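PDB 5FX8: manganese lipoxygenase from Gaeumannomyces graminis, which oxidises linoleic and alpha-linolenic acids with molecular oxygen to 11S- and 13R-hydroperoxy fatty acids, using a manganese ion bound in its active site. Local coordinates for residues G86-G89 / N90-A94; E302-F305 / R306-D310; H312-M315 / G316-R320; Q46-P50 / N51-N55. All coordinates share one frame; numbering follows the deposited sequence.

Interaction 1. Residues G86-G89 / N90-A94; sequences GELG and NNISA. With NAG (2-acetamido-2-deoxy-beta-D-glucopyranose), chain J.
Asn90 opens the walk with its amide N on Gly86 O at 2.8 Å, one of four successive i to i+4 bonds near the beginning of helix 86-124. Gly86 itself has a positive phi (87°, psi 169°), at which a CB would press on the preceding carbonyl oxygen, so a residue without a side chain suits these backbone angles. Asn91 N follows onto Glu87 O at 3.0 Å, and its side chain carries the glycan: ND2 is joined covalently to C1 of the NAG at 1.4 Å. Asn91, Ile92 and Ser93 spell the Asn-X-Ser sequon of N-glycosylation. Glu87, one turn earlier, meets the sugar on Asn91. Its fully extended chain, with CG anti to the backbone N (chi1 -176°), brings OE2 to the acetamido N2 of the NAG, which donates an almost straight hydrogen bond of 3.0 Å. Leu88 CD1 lies 4.0 Å from the acetyl methyl C8 of the same sugar, so the acetamido group is met by a carboxylate and a methyl. Ile92 N bonds to Leu88 O, and the two branched chains approach along the helix, CD1 of Leu88 to CD1 of Ile92 at 4.3 Å. Ser93 N completes the series on Gly89 O at 2.9 Å. Leu88, besides meeting the sugar, packs with Ile92 on Phe70 and on Phe305 of helix 268-305, and it also touches Lys66 and Leu69 of helix 56-69, so helix 86-124 lies against both helices here.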
loop_
_atom_site.group_PDB
_atom_site.type_symbol
_atom_site.label_atom_id
_atom_site.label_comp_id
_atom_site.label_asym_id
_atom_site.label_seq_id
_atom_site.Cartn_x
_atom_site.Cartn_y
_atom_site.Cartn_z
ATOM N N GLY A 86 -23.421 2.777 -13.982
ATOM C CA GLY A 86 -24.531 1.855 -14.118
ATOM C C GLY A 86 -24.880 1.189 -12.801
ATOM O O GLY A 86 -24.159 1.273 -11.813
ATOM N N GLU A 87 -26.013 0.503 -12.772
ATOM C CA GLU A 87 -26.419 -0.148 -11.530
ATOM C C GLU A 87 -25.387 -1.161 -11.059
ATOM O O GLU A 87 -25.062 -1.229 -9.870
ATOM C CB GLU A 87 -27.763 -0.831 -11.712
ATOM C CG GLU A 87 -28.310 -1.437 -10.453
ATOM C CD GLU A 87 -29.566 -2.201 -10.718
ATOM O OE1 GLU A 87 -30.121 -2.060 -11.824
ATOM O OE2 GLU A 87 -29.994 -2.955 -9.832
ATOM N N LEU A 88 -24.871 -1.973 -11.973
ATOM C CA LEU A 88 -23.934 -3.000 -11.548
ATOM C C LEU A 88 -22.561 -2.407 -11.271
ATOM O O LEU A 88 -21.885 -2.826 -10.329
ATOM C CB LEU A 88 -23.870 -4.114 -12.586
ATOM C CG LEU A 88 -22.907 -5.272 -12.335
ATOM C CD1 LEU A 88 -23.169 -5.898 -11.019
ATOM C CD2 LEU A 88 -22.999 -6.311 -13.446
ATOM N N GLY A 89 -22.159 -1.396 -12.037
ATOM C CA GLY A 89 -20.868 -0.782 -11.805
ATOM C C GLY A 89 -20.843 0.013 -10.523
ATOM O O GLY A 89 -19.816 0.104 -9.848
ATOM N N ASN A 90 -21.976 0.590 -10.163
ATOM C CA ASN A 90 -22.066 1.240 -8.873
ATOM C C ASN A 90 -22.130 0.220 -7.743
ATOM O O ASN A 90 -21.534 0.432 -6.688
ATOM C CB ASN A 90 -23.260 2.180 -8.853
ATOM C CG ASN A 90 -23.440 2.832 -7.515
ATOM O OD1 ASN A 90 -24.328 2.449 -6.749
ATOM N ND2 ASN A 90 -22.574 3.794 -7.199
ATOM N N ASN A 91 -22.827 -0.898 -7.937
ATOM C CA ASN A 91 -22.807 -1.924 -6.901
ATOM C C ASN A 91 -21.393 -2.425 -6.651
ATOM O O ASN A 91 -20.986 -2.609 -5.499
ATOM C CB ASN A 91 -23.720 -3.083 -7.269
ATOM C CG ASN A 91 -25.156 -2.836 -6.876
ATOM O OD1 ASN A 91 -25.599 -1.699 -6.771
ATOM N ND2 ASN A 91 -25.893 -3.905 -6.664
ATOM N N ILE A 92 -20.623 -2.635 -7.719
ATOM C CA ILE A 92 -19.246 -3.088 -7.580
ATOM C C ILE A 92 -18.400 -2.016 -6.925
ATOM O O ILE A 92 -17.574 -2.303 -6.040
ATOM C CB ILE A 92 -18.697 -3.494 -8.954
ATOM C CG1 ILE A 92 -19.275 -4.825 -9.341
ATOM C CG2 ILE A 92 -17.241 -3.638 -8.925
ATOM C CD1 ILE A 92 -18.898 -5.218 -10.677
ATOM N N SER A 93 -18.598 -0.763 -7.334
ATOM C CA SER A 93 -17.850 0.322 -6.730
ATOM C C SER A 93 -18.130 0.421 -5.233
ATOM O O SER A 93 -17.212 0.600 -4.433
ATOM C CB SER A 93 -18.190 1.617 -7.439
ATOM O OG SER A 93 -17.202 2.576 -7.175
ATOM N N ALA A 94 -19.382 0.247 -4.834
ATOM C CA ALA A 94 -19.745 0.392 -3.437
ATOM C C ALA A 94 -19.304 -0.808 -2.611
ATOM O O ALA A 94 -18.931 -0.658 -1.442
ATOM C CB ALA A 94 -21.246 0.604 -3.322
HETATM C C1 NAG J . -27.279 -3.831 -6.300
HETATM C C2 NAG J . -28.040 -4.923 -7.044
HETATM C C3 NAG J . -29.502 -4.965 -6.589
HETATM C C4 NAG J . -29.592 -5.068 -5.069
HETATM C C5 NAG J . -28.730 -3.996 -4.399
HETATM C C6 NAG J . -28.626 -4.169 -2.897
HETATM C C7 NAG J . -27.138 -5.496 -9.271
HETATM C C8 NAG J . -26.283 -6.508 -8.574
HETATM N N2 NAG J . -27.948 -4.763 -8.491
HETATM O O3 NAG J . -30.131 -6.091 -7.189
HETATM O O4 NAG J . -30.937 -4.926 -4.617
HETATM O O5 NAG J . -27.389 -4.042 -4.910
HETATM O O6 NAG J . -27.741 -5.225 -2.535
HETATM O O7 NAG J . -27.098 -5.346 -10.491
#

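Interaction 2. Residues E302-F305 / R306-D310; sequences EAAF and RTLSD
The ring of Phe305 is approached obliquely by Asp310, whose OD1 stands 3.6 Å from CE1, with ring and carboxylate planes 40° apart. Lys66 of helix 56-69 makes a cation-pi contact with this ring, a salt bridge to Asp310 OD1 and hydrogen bonds to Phe305 O and Leu308 O, joining helix end and loop; Phe70 brings a second ring against Phe305. The setting is the C-terminal end of helix 268-305, the helix that supplies the manganese ligands His290 and His294, and the loop that leaves it. In the last turn Arg306 N still bonds to Glu302 O at 3.0 Å, and the aliphatic start of the arginine chain lies against the same carbonyl oxygen, CG 3.4 Å from Glu302 O. Its guanidinium group reaches away to Glu442, in a salt bridge, and to Phe70 O. Thr307 suits a helix end because its hydroxyl can take over a carbonyl of the last turn: OG1 donates to Ala303 O at 2.8 Å. Leu308 follows as an apolar side chain suited to this buried place, its CD1 meeting the short methyl CB of Ala304 at an ordinary packing distance of 3.9 Å, where Trp439 also packs on Ala304. Two amides of the departing chain converge on one oxygen. Leu308 N lies nearly in line with the carbonyl bond of Ala304 and 2.8 Å from its O, whereas Thr307 N, 2.9 Å from Ala304 O, sits well above the carbonyl plane, 59° out of it.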
loop_
_atom_site.group_PDB
_atom_site.type_symbol
_atom_site.label_atom_id
_atom_site.label_comp_id
_atom_site.label_asym_id
_atom_site.label_seq_id
_atom_site.Cartn_x
_atom_site.Cartn_y
_atom_site.Cartn_z
ATOM N N GLU A 302 -12.448 -3.495 -16.770
ATOM C CA GLU A 302 -13.804 -3.127 -17.172
ATOM C C GLU A 302 -14.170 -3.802 -18.476
ATOM O O GLU A 302 -15.255 -4.397 -18.627
ATOM C CB GLU A 302 -13.921 -1.610 -17.346
ATOM C CG GLU A 302 -13.956 -0.854 -16.082
ATOM C CD GLU A 302 -13.923 0.637 -16.265
ATOM O OE1 GLU A 302 -14.818 1.231 -16.901
ATOM O OE2 GLU A 302 -12.985 1.230 -15.741
ATOM N N ALA A 303 -13.273 -3.675 -19.451
ATOM C CA ALA A 303 -13.509 -4.287 -20.737
ATOM C C ALA A 303 -13.688 -5.797 -20.581
ATOM O O ALA A 303 -14.594 -6.379 -21.189
ATOM C CB ALA A 303 -12.366 -3.907 -21.676
ATOM N N ALA A 304 -12.894 -6.435 -19.703
ATOM C CA ALA A 304 -13.060 -7.871 -19.477
ATOM C C ALA A 304 -14.404 -8.192 -18.838
ATOM O O ALA A 304 -15.081 -9.135 -19.253
ATOM C CB ALA A 304 -11.924 -8.430 -18.620
ATOM N N PHE A 305 -14.796 -7.448 -17.809
ATOM C CA PHE A 305 -16.050 -7.754 -17.123
ATOM C C PHE A 305 -17.244 -7.638 -18.062
ATOM O O PHE A 305 -18.198 -8.402 -17.949
ATOM C CB PHE A 305 -16.212 -6.829 -15.921
ATOM C CG PHE A 305 -17.269 -7.247 -14.953
ATOM C CD1 PHE A 305 -17.064 -8.296 -14.088
ATOM C CD2 PHE A 305 -18.459 -6.544 -14.871
ATOM C CE1 PHE A 305 -18.030 -8.648 -13.191
ATOM C CE2 PHE A 305 -19.426 -6.884 -13.969
ATOM C CZ PHE A 305 -19.223 -7.923 -13.130
ATOM N N ARG A 306 -17.185 -6.718 -19.008
ATOM C CA ARG A 306 -18.222 -6.582 -20.021
ATOM C C ARG A 306 -18.225 -7.666 -21.106
ATOM O O ARG A 306 -19.096 -7.616 -21.975
ATOM C CB ARG A 306 -18.094 -5.209 -20.684
ATOM C CG ARG A 306 -18.405 -4.077 -19.730
ATOM C CD ARG A 306 -18.399 -2.778 -20.425
ATOM N NE ARG A 306 -19.072 -2.871 -21.707
ATOM C CZ ARG A 306 -20.369 -2.671 -21.896
ATOM N NH1 ARG A 306 -21.160 -2.351 -20.881
ATOM N NH2 ARG A 306 -20.869 -2.789 -23.110
ATOM N N THR A 307 -17.317 -8.646 -21.090
ATOM C CA THR A 307 -17.182 -9.550 -22.235
ATOM C C THR A 307 -16.923 -11.002 -21.841
ATOM O O THR A 307 -17.445 -11.914 -22.480
ATOM C CB THR A 307 -16.043 -9.106 -23.163
ATOM O OG1 THR A 307 -14.863 -8.842 -22.390
ATOM C CG2 THR A 307 -16.417 -7.910 -24.008
ATOM N N LEU A 308 -16.088 -11.233 -20.833
ATOM C CA LEU A 308 -15.863 -12.574 -20.324
ATOM C C LEU A 308 -16.974 -12.958 -19.364
ATOM O O LEU A 308 -17.466 -12.132 -18.588
ATOM C CB LEU A 308 -14.535 -12.681 -19.586
ATOM C CG LEU A 308 -13.309 -12.100 -20.236
ATOM C CD1 LEU A 308 -12.149 -12.240 -19.312
ATOM C CD2 LEU A 308 -13.074 -12.844 -21.487
ATOM N N SER A 309 -17.348 -14.229 -19.405
ATOM C CA SER A 309 -18.328 -14.732 -18.468
ATOM C C SER A 309 -17.763 -14.671 -17.062
ATOM O O SER A 309 -16.558 -14.751 -16.852
ATOM C CB SER A 309 -18.695 -16.170 -18.824
ATOM O OG SER A 309 -19.585 -16.747 -17.895
ATOM N N ASP A 310 -18.641 -14.547 -16.089
ATOM C CA ASP A 310 -18.167 -14.709 -14.738
ATOM C C ASP A 310 -17.540 -16.090 -14.511
ATOM O O ASP A 310 -16.688 -16.232 -13.628
ATOM C CB ASP A 310 -19.313 -14.425 -13.779
ATOM C CG ASP A 310 -19.654 -12.931 -13.678
ATOM O OD1 ASP A 310 -18.813 -12.028 -13.970
ATOM O OD2 ASP A 310 -20.790 -12.656 -13.258
#

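Interaction 3. Residues H312-M315 / G316-R320; sequences HPVM and GVLNR
Backbone bonds of the i to i+4 kind tie His312, Pro313, Val314 and Met315 to the four residues that follow, from Gly316 N on His312 O at 3.2 Å to Asn319 N on Met315 O at 2.9 Å. A side-chain bond adds to them at the start: ND1 of His312 accepts from Val314 N at 3.1 Å, the amide lying in the imidazole plane, 5° out of it. With ND1 accepting, NE2 is the nitrogen that meets Asp433 OD2 in a hydrogen bond, and the two bonds together would fix the ring's rotation. Apolar contacts run along one side, Val314 CG1 to Leu318 CD1 at 4.3 Å, and both side chains pack on Trp439. The flexible Met315 chain bends at chi2 (67°) and chi3, carrying its methyl CE obliquely across Asn319, 3.4 Å from OD1 and 4.3 Å from Leu318 CB. That carboxamide oxygen has its polar partner in His301 NE2, on helix 268-305. The pattern is that of a capped alpha-helix N-terminus: His312 is the N-cap residue, its imidazole takes up an amide of the first turn, and Pro313, which has no N-H to satisfy, fits the first position of helix 313-321.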
loop_
_atom_site.group_PDB
_atom_site.type_symbol
_atom_site.label_atom_id
_atom_site.label_comp_id
_atom_site.label_asym_id
_atom_site.label_seq_id
_atom_site.Cartn_x
_atom_site.Cartn_y
_atom_site.Cartn_z
ATOM N N HIS A 312 -15.644 -17.693 -16.705
ATOM C CA HIS A 312 -14.401 -17.785 -17.453
ATOM C C HIS A 312 -13.192 -17.755 -16.519
ATOM O O HIS A 312 -13.110 -16.885 -15.650
ATOM C CB HIS A 312 -14.327 -16.643 -18.418
ATOM C CG HIS A 312 -13.351 -16.851 -19.515
ATOM N ND1 HIS A 312 -12.007 -16.992 -19.292
ATOM C CD2 HIS A 312 -13.522 -16.938 -20.847
ATOM C CE1 HIS A 312 -11.387 -17.152 -20.441
ATOM N NE2 HIS A 312 -12.286 -17.126 -21.400
ATOM N N PRO A 313 -12.231 -18.669 -16.677
ATOM C CA PRO A 313 -11.079 -18.709 -15.744
ATOM C C PRO A 313 -10.236 -17.440 -15.711
ATOM O O PRO A 313 -9.660 -17.083 -14.667
ATOM C CB PRO A 313 -10.278 -19.914 -16.260
ATOM C CG PRO A 313 -11.300 -20.752 -16.934
ATOM C CD PRO A 313 -12.247 -19.825 -17.584
ATOM N N VAL A 314 -10.143 -16.751 -16.835
ATOM C CA VAL A 314 -9.389 -15.508 -16.865
ATOM C C VAL A 314 -10.133 -14.410 -16.105
ATOM O O VAL A 314 -9.514 -13.579 -15.434
ATOM C CB VAL A 314 -9.089 -15.106 -18.315
ATOM C CG1 VAL A 314 -8.416 -13.798 -18.337
ATOM C CG2 VAL A 314 -8.203 -16.117 -18.941
ATOM N N MET A 315 -11.468 -14.411 -16.175
ATOM C CA MET A 315 -12.261 -13.467 -15.404
ATOM C C MET A 315 -12.012 -13.627 -13.924
ATOM O O MET A 315 -11.935 -12.636 -13.200
ATOM C CB MET A 315 -13.752 -13.646 -15.693
ATOM C CG MET A 315 -14.647 -12.529 -15.141
ATOM S SD MET A 315 -14.333 -10.982 -15.993
ATOM C CE MET A 315 -13.455 -10.024 -14.788
ATOM N N GLY A 316 -11.893 -14.866 -13.456
ATOM C CA GLY A 316 -11.648 -15.100 -12.045
ATOM C C GLY A 316 -10.278 -14.636 -11.591
ATOM O O GLY A 316 -10.139 -14.065 -10.509
ATOM N N VAL A 317 -9.250 -14.851 -12.412
ATOM C CA VAL A 317 -7.937 -14.344 -12.025
ATOM C C VAL A 317 -7.892 -12.803 -12.091
ATOM O O VAL A 317 -7.288 -12.145 -11.229
ATOM C CB VAL A 317 -6.869 -15.031 -12.886
ATOM C CG1 VAL A 317 -5.515 -14.401 -12.753
ATOM C CG2 VAL A 317 -6.789 -16.449 -12.467
ATOM N N LEU A 318 -8.545 -12.197 -13.086
ATOM C CA LEU A 318 -8.559 -10.742 -13.135
ATOM C C LEU A 318 -9.307 -10.159 -11.945
ATOM O O LEU A 318 -8.839 -9.202 -11.325
ATOM C CB LEU A 318 -9.167 -10.254 -14.441
ATOM C CG LEU A 318 -8.292 -10.359 -15.680
ATOM C CD1 LEU A 318 -9.073 -9.840 -16.820
ATOM C CD2 LEU A 318 -7.046 -9.581 -15.556
ATOM N N ASN A 319 -10.455 -10.740 -11.593
ATOM C CA ASN A 319 -11.149 -10.305 -10.385
ATOM C C ASN A 319 -10.258 -10.410 -9.178
ATOM O O ASN A 319 -10.242 -9.514 -8.337
ATOM C CB ASN A 319 -12.407 -11.117 -10.139
ATOM C CG ASN A 319 -13.503 -10.638 -10.945
ATOM O OD1 ASN A 319 -13.406 -9.539 -11.444
ATOM N ND2 ASN A 319 -14.528 -11.442 -11.153
ATOM N N ARG A 320 -9.535 -11.509 -9.054
ATOM C CA ARG A 320 -8.641 -11.635 -7.915
ATOM C C ARG A 320 -7.603 -10.521 -7.893
ATOM O O ARG A 320 -7.352 -9.929 -6.849
ATOM C CB ARG A 320 -7.968 -12.998 -7.929
ATOM C CG ARG A 320 -6.889 -13.102 -6.903
ATOM C CD ARG A 320 -7.508 -13.399 -5.601
ATOM N NE ARG A 320 -6.549 -13.744 -4.577
ATOM C CZ ARG A 320 -6.866 -13.940 -3.308
ATOM N NH1 ARG A 320 -8.119 -13.847 -2.915
ATOM N NH2 ARG A 320 -5.936 -14.266 -2.446
#

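Interaction 4. Residues Q46-P50 / N51-N55; sequences QYTLP and NNDPN. Unlike the reference sequence in segment 51-55: Asn52 (reference Lys).
The backbone turns back at Pro50-Asp53, where Asp53 N makes a weak hydrogen bond to Pro50 O at 3.3 Å, and a water bridges the same bend, donating to Leu49 O at 2.8 Å and accepting from Asn52 N. Asn51 and Asn52 form the corners; Pro50 stands before them and supplies the carbonyl, its ring limiting phi (-77°) where the chain enters the turn. Asn51 lies alongside both Leu49 and Pro50, pointing the same way as each. Its CG is anti to the carbonyl carbon (chi1 -47°), which brings OD1 alongside the preceding residues, 3.4 Å from Leu49 CB and 3.5 Å from Pro50 CD, while ND2 bonds to Ala429 O. Asn52 differs from the reference sequence, and its first side-chain bond points away from residues 46-50. Asp53 points its CB toward the earlier segment, 3.6 Å from Pro50 O. Its carboxylate has two tasks: OD1 accepts a weak bond from Asn55 N at 3.2 Å, and OD2 forms salt bridges with Arg59 and Arg311. The loop leads into helix 56-69, whose Arg59 it engages, while Leu49 packs on helix 396-420 through Thr419 and Tyr420, and Pro50 on Tyr434 and Glu435 of helix 434-444.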
loop_
_atom_site.group_PDB
_atom_site.type_symbol
_atom_site.label_atom_id
_atom_site.label_comp_id
_atom_site.label_asym_id
_atom_site.label_seq_id
_atom_site.Cartn_x
_atom_site.Cartn_y
_atom_site.Cartn_z
ATOM N N GLN A 46 -15.722 -25.733 -12.523
ATOM C CA GLN A 46 -16.552 -24.612 -12.113
ATOM C C GLN A 46 -16.225 -23.406 -12.950
ATOM O O GLN A 46 -17.120 -22.760 -13.428
ATOM C CB GLN A 46 -16.375 -24.287 -10.634
ATOM C CG GLN A 46 -17.490 -23.436 -10.059
ATOM C CD GLN A 46 -17.666 -23.713 -8.612
ATOM O OE1 GLN A 46 -16.811 -24.347 -8.006
ATOM N NE2 GLN A 46 -18.782 -23.291 -8.049
ATOM N N TYR A 47 -14.948 -23.100 -13.141
ATOM C CA TYR A 47 -14.527 -22.160 -14.181
ATOM C C TYR A 47 -14.215 -22.932 -15.461
ATOM O O TYR A 47 -13.418 -23.870 -15.438
ATOM C CB TYR A 47 -13.297 -21.364 -13.753
ATOM C CG TYR A 47 -13.524 -20.363 -12.665
ATOM C CD1 TYR A 47 -13.982 -19.090 -12.950
ATOM C CD2 TYR A 47 -13.268 -20.682 -11.354
ATOM C CE1 TYR A 47 -14.182 -18.178 -11.965
ATOM C CE2 TYR A 47 -13.471 -19.781 -10.369
ATOM C CZ TYR A 47 -13.923 -18.526 -10.676
ATOM O OH TYR A 47 -14.109 -17.615 -9.666
ATOM N N THR A 48 -14.828 -22.544 -16.571
ATOM C CA THR A 48 -14.569 -23.208 -17.837
ATOM C C THR A 48 -14.536 -22.197 -18.974
ATOM O O THR A 48 -15.021 -21.077 -18.853
ATOM C CB THR A 48 -15.635 -24.256 -18.176
ATOM O OG1 THR A 48 -16.898 -23.607 -18.271
ATOM C CG2 THR A 48 -15.713 -25.353 -17.140
ATOM N N LEU A 49 -13.990 -22.625 -20.095
ATOM C CA LEU A 49 -14.040 -21.880 -21.334
ATOM C C LEU A 49 -15.423 -21.984 -21.965
ATOM O O LEU A 49 -16.177 -22.904 -21.667
ATOM C CB LEU A 49 -12.994 -22.405 -22.301
ATOM C CG LEU A 49 -11.554 -22.088 -21.932
ATOM C CD1 LEU A 49 -10.641 -22.675 -22.991
ATOM C CD2 LEU A 49 -11.365 -20.596 -21.815
ATOM N N PRO A 50 -15.799 -21.027 -22.819
ATOM C CA PRO A 50 -17.094 -21.126 -23.497
ATOM C C PRO A 50 -17.100 -22.105 -24.646
ATOM O O PRO A 50 -18.178 -22.532 -25.059
ATOM C CB PRO A 50 -17.326 -19.704 -23.999
ATOM C CG PRO A 50 -15.974 -19.171 -24.187
ATOM C CD PRO A 50 -15.164 -19.722 -23.068
ATOM N N ASN A 51 -15.925 -22.483 -25.146
ATOM C CA ASN A 51 -15.810 -23.309 -26.348
ATOM C C ASN A 51 -16.725 -24.528 -26.287
ATOM O O ASN A 51 -17.539 -24.752 -27.190
ATOM C CB ASN A 51 -14.348 -23.718 -26.536
ATOM C CG ASN A 51 -13.382 -22.535 -26.375
ATOM O OD1 ASN A 51 -13.597 -21.668 -25.528
ATOM N ND2 ASN A 51 -12.320 -22.496 -27.184
ATOM N N ASN A 52 -16.660 -25.295 -25.207
ATOM C CA ASN A 52 -17.444 -26.524 -25.195
ATOM C C ASN A 52 -18.435 -26.590 -24.051
ATOM O O ASN A 52 -18.568 -27.614 -23.377
ATOM C CB ASN A 52 -16.516 -27.710 -25.155
ATOM C CG ASN A 52 -15.717 -27.788 -26.383
ATOM O OD1 ASN A 52 -16.249 -27.988 -27.457
ATOM N ND2 ASN A 52 -14.436 -27.594 -26.257
ATOM N N ASP A 53 -19.141 -25.497 -23.859
ATOM C CA ASP A 53 -20.049 -25.330 -22.761
ATOM C C ASP A 53 -21.465 -25.609 -23.236
ATOM O O ASP A 53 -21.925 -24.943 -24.173
ATOM C CB ASP A 53 -19.921 -23.907 -22.234
ATOM C CG ASP A 53 -20.625 -23.703 -20.947
ATOM O OD1 ASP A 53 -21.513 -24.491 -20.617
ATOM O OD2 ASP A 53 -20.318 -22.728 -20.261
ATOM N N PRO A 54 -22.190 -26.559 -22.644
ATOM C CA PRO A 54 -23.551 -26.832 -23.124
ATOM C C PRO A 54 -24.458 -25.653 -22.951
ATOM O O PRO A 54 -25.206 -25.307 -23.862
ATOM C CB PRO A 54 -24.010 -28.002 -22.250
ATOM C CG PRO A 54 -22.844 -28.524 -21.664
ATOM C CD PRO A 54 -21.845 -27.440 -21.530
ATOM N N ASN A 55 -24.382 -25.007 -21.818
ATOM C CA ASN A 55 -25.218 -23.860 -21.501
ATOM C C ASN A 55 -24.709 -22.571 -22.094
ATOM O O ASN A 55 -24.830 -21.503 -21.512
ATOM C CB ASN A 55 -25.337 -23.782 -19.986
ATOM C CG ASN A 55 -25.742 -25.098 -19.404
ATOM O OD1 ASN A 55 -24.990 -25.731 -18.678
ATOM N ND2 ASN A 55 -26.924 -25.550 -19.770
HETATM O O HOH W 1 -15.563 -25.318 -22.860
#

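Interactions 2 and 3 are buried and consecutive, the end of helix 268-305 and the start of helix 313-321, and they pack directly, Ala304 CB lying 3.7 Å from Leu318 CD1. Interaction 1 is only partly buried: it reaches interaction 2, with Ile92 CD1 3.7 Å from Phe305 CZ, while Asn91 bears the sugar. Interaction 4, at the surface, has no regular helix or strand and relies on a weak turn, a water and charged partners, yet Leu49 CD2 still lies 3.6 Å from His312 NE2. Helix 56-69 is shared: Lys66 meets interactions 1 and 2, and Arg59 pairs with Asp53 of interaction 4 and touches Ser309 of interaction 2. Trp439 of helix 434-444 packs against both buried contacts.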